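Local coordinates for Alpha/beta hydrolase fold protein (Chitinophaga pinensis, PDB 4PW0), which is probably a hydrolase of the alpha/beta hydrolase fold, its natural substrate not established, at residues Arg102-Leu107 with Asp125-Ile130. Sequence-based numbering, arbitrary orientation. Where two conformers were deposited one is given.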
loop_
_atom_site.group_PDB
_atom_site.type_symbol
_atom_site.label_atom_id
_atom_site.label_comp_id
_atom_site.label_asym_id
_atom_site.label_seq_id
_atom_site.Cartn_x
_atom_site.Cartn_y
_atom_site.Cartn_z
ATOM N N ARG A 102 -21.316 19.676 3.593
ATOM C CA ARG A 102 -22.180 18.924 2.680
ATOM C C ARG A 102 -21.475 17.858 1.868
ATOM O O ARG A 102 -22.120 17.007 1.275
ATOM C CB ARG A 102 -22.815 19.899 1.648
ATOM C CG ARG A 102 -23.623 21.051 2.237
ATOM C CD ARG A 102 -24.533 20.587 3.375
ATOM N NE ARG A 102 -25.904 20.268 2.951
ATOM C CZ ARG A 102 -26.551 19.110 3.159
ATOM N NH1 ARG A 102 -25.964 18.058 3.763
ATOM N NH2 ARG A 102 -27.808 18.983 2.727
ATOM N N TYR A 103 -20.148 17.972 1.782
ATOM C CA TYR A 103 -19.350 17.098 0.910
ATOM C C TYR A 103 -17.972 17.026 1.539
ATOM O O TYR A 103 -17.345 18.058 1.848
ATOM C CB TYR A 103 -19.268 17.694 -0.478
ATOM C CG TYR A 103 -18.700 16.776 -1.557
ATOM C CD1 TYR A 103 -19.262 15.516 -1.801
ATOM C CD2 TYR A 103 -17.611 17.179 -2.328
ATOM C CE1 TYR A 103 -18.767 14.694 -2.801
ATOM C CE2 TYR A 103 -17.116 16.375 -3.326
ATOM C CZ TYR A 103 -17.687 15.147 -3.556
ATOM O OH TYR A 103 -17.166 14.388 -4.571
ATOM N N PHE A 104 -17.492 15.798 1.768
ATOM C CA PHE A 104 -16.294 15.671 2.583
ATOM C C PHE A 104 -15.661 14.307 2.346
ATOM O O PHE A 104 -16.297 13.406 1.845
ATOM C CB PHE A 104 -16.653 15.855 4.079
ATOM C CG PHE A 104 -17.823 15.026 4.540
ATOM C CD1 PHE A 104 -19.121 15.518 4.445
ATOM C CD2 PHE A 104 -17.658 13.756 5.067
ATOM C CE1 PHE A 104 -20.210 14.785 4.868
ATOM C CE2 PHE A 104 -18.734 13.022 5.498
ATOM C CZ PHE A 104 -20.028 13.538 5.405
ATOM N N ASP A 105 -14.388 14.209 2.694
ATOM C CA ASP A 105 -13.708 12.919 2.750
ATOM C C ASP A 105 -13.856 12.390 4.182
ATOM O O ASP A 105 -14.088 13.147 5.130
ATOM C CB ASP A 105 -12.230 13.093 2.428
ATOM C CG ASP A 105 -11.988 13.562 1.007
ATOM O OD1 ASP A 105 -12.699 13.093 0.066
ATOM O OD2 ASP A 105 -11.016 14.335 0.824
ATOM N N VAL A 106 -13.659 11.067 4.336
ATOM C CA VAL A 106 -13.749 10.450 5.662
ATOM C C VAL A 106 -12.554 9.529 5.922
ATOM O O VAL A 106 -12.048 8.883 5.013
ATOM C CB VAL A 106 -15.057 9.663 5.869
ATOM C CG1 VAL A 106 -16.249 10.597 5.754
ATOM C CG2 VAL A 106 -15.204 8.513 4.876
ATOM N N LEU A 107 -12.184 9.481 7.206
ATOM C CA LEU A 107 -11.139 8.555 7.687
ATOM C C LEU A 107 -11.719 7.872 8.918
ATOM O O LEU A 107 -12.068 8.530 9.894
ATOM C CB LEU A 107 -9.867 9.322 8.056
ATOM C CG LEU A 107 -8.668 8.505 8.597
ATOM C CD1 LEU A 107 -7.442 9.415 8.600
ATOM C CD2 LEU A 107 -8.913 8.049 9.951
ATOM N N ASP A 125 -23.661 10.439 -1.621
ATOM C CA ASP A 125 -23.368 11.669 -2.291
ATOM C C ASP A 125 -22.723 12.737 -1.401
ATOM O O ASP A 125 -22.236 13.759 -1.918
ATOM C CB ASP A 125 -24.657 12.212 -2.915
ATOM C CG ASP A 125 -25.204 11.316 -4.026
ATOM O OD1 ASP A 125 -24.475 10.440 -4.552
ATOM O OD2 ASP A 125 -26.378 11.517 -4.405
HETATM N N MSE A 126 -22.683 12.501 -0.079
HETATM C CA MSE A 126 -22.014 13.437 0.817
HETATM C C MSE A 126 -20.527 13.129 1.002
HETATM O O MSE A 126 -19.796 13.968 1.501
HETATM C CB MSE A 126 -22.667 13.376 2.202
HETATM C CG MSE A 126 -24.090 13.960 2.058
HETATM SE SE MSE A 126 -25.043 13.957 3.797
HETATM C CE MSE A 126 -24.098 15.505 4.168
ATOM N N ILE A 127 -20.085 11.940 0.557
ATOM C CA ILE A 127 -18.694 11.495 0.745
ATOM C C ILE A 127 -17.981 11.462 -0.612
ATOM O O ILE A 127 -18.535 10.953 -1.603
ATOM C CB ILE A 127 -18.677 10.107 1.411
ATOM C CG1 ILE A 127 -19.170 10.230 2.862
ATOM C CG2 ILE A 127 -17.266 9.513 1.394
ATOM C CD1 ILE A 127 -19.395 8.914 3.553
ATOM N N ARG A 128 -16.757 11.978 -0.645
ATOM C CA ARG A 128 -15.917 11.881 -1.802
ATOM C C ARG A 128 -14.999 10.638 -1.711
ATOM O O ARG A 128 -15.239 9.650 -2.418
ATOM C CB ARG A 128 -15.148 13.170 -1.997
ATOM C CG ARG A 128 -14.367 13.160 -3.292
ATOM C CD ARG A 128 -13.461 14.369 -3.479
ATOM N NE ARG A 128 -12.388 14.417 -2.497
ATOM C CZ ARG A 128 -11.187 14.950 -2.697
ATOM N NH1 ARG A 128 -10.873 15.529 -3.863
ATOM N NH2 ARG A 128 -10.271 14.883 -1.725
ATOM N N LYS A 129 -13.981 10.697 -0.839
ATOM C CA LYS A 129 -13.060 9.554 -0.695
ATOM C C LYS A 129 -13.119 9.034 0.736
ATOM O O LYS A 129 -13.453 9.763 1.677
ATOM C CB LYS A 129 -11.627 9.994 -1.002
ATOM C CG LYS A 129 -11.450 10.497 -2.446
ATOM C CD LYS A 129 -10.000 10.833 -2.768
ATOM C CE LYS A 129 -9.828 11.485 -4.087
ATOM N NZ LYS A 129 -8.473 11.823 -4.502
ATOM N N ILE A 130 -12.737 7.767 0.869
ATOM C CA ILE A 130 -12.840 7.044 2.140
ATOM C C ILE A 130 -11.492 6.414 2.495
ATOM O O ILE A 130 -10.870 5.757 1.658
ATOM C CB ILE A 130 -13.876 5.914 2.013
ATOM C CG1 ILE A 130 -15.231 6.471 1.562
ATOM C CG2 ILE A 130 -13.992 5.081 3.270
ATOM C CD1 ILE A 130 -16.239 5.380 1.251
#
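Arg128 meets the Asp105 carboxylate side-on: NE gives a nearly straight bond to OD1 (2.9 Å, 172° at the hydrogen), and NH2 forms the salt bridge to OD2 at 2.7 Å. Both oxygens use their syn lone pairs, and the two flat groups lie 23° from coplanar. OD1 takes a second bond, on its anti side, from the backbone N of Lys129, so this one carboxylate ties down both a side chain and the bulged backbone. The Tyr103 ring comes in across the aliphatic part of Arg128, its plane 70° from the guanidinium, with OH 3.3 Å from Arg128 CG. An alanine in place of Arg128 would probably leave the Asp105 charge without its mate and take from the Tyr103 hydroxyl its contact with CG.

The two strands are the parallel pair of a beta-alpha-beta crossover, linked through helix 111-122, in the central sheet of the alpha/beta hydrolase fold. Their register slips by one residue at a beta bulge between the Phe104-Ile127 and Val106-Ile130 pairs.

On the other face, toward helix 111-122, Phe104 has CG wedged between backbone N and carbonyl carbon (chi1 49°). Met126 O sits over one face of its ring, while CE2 touches Ile127 CG1 at 3.9 Å. Val106 and Ile130 lie side by side, CG2 against CG1. Lys129 instead sends NZ to carbonyls near the C-terminus, including Tyr283 O.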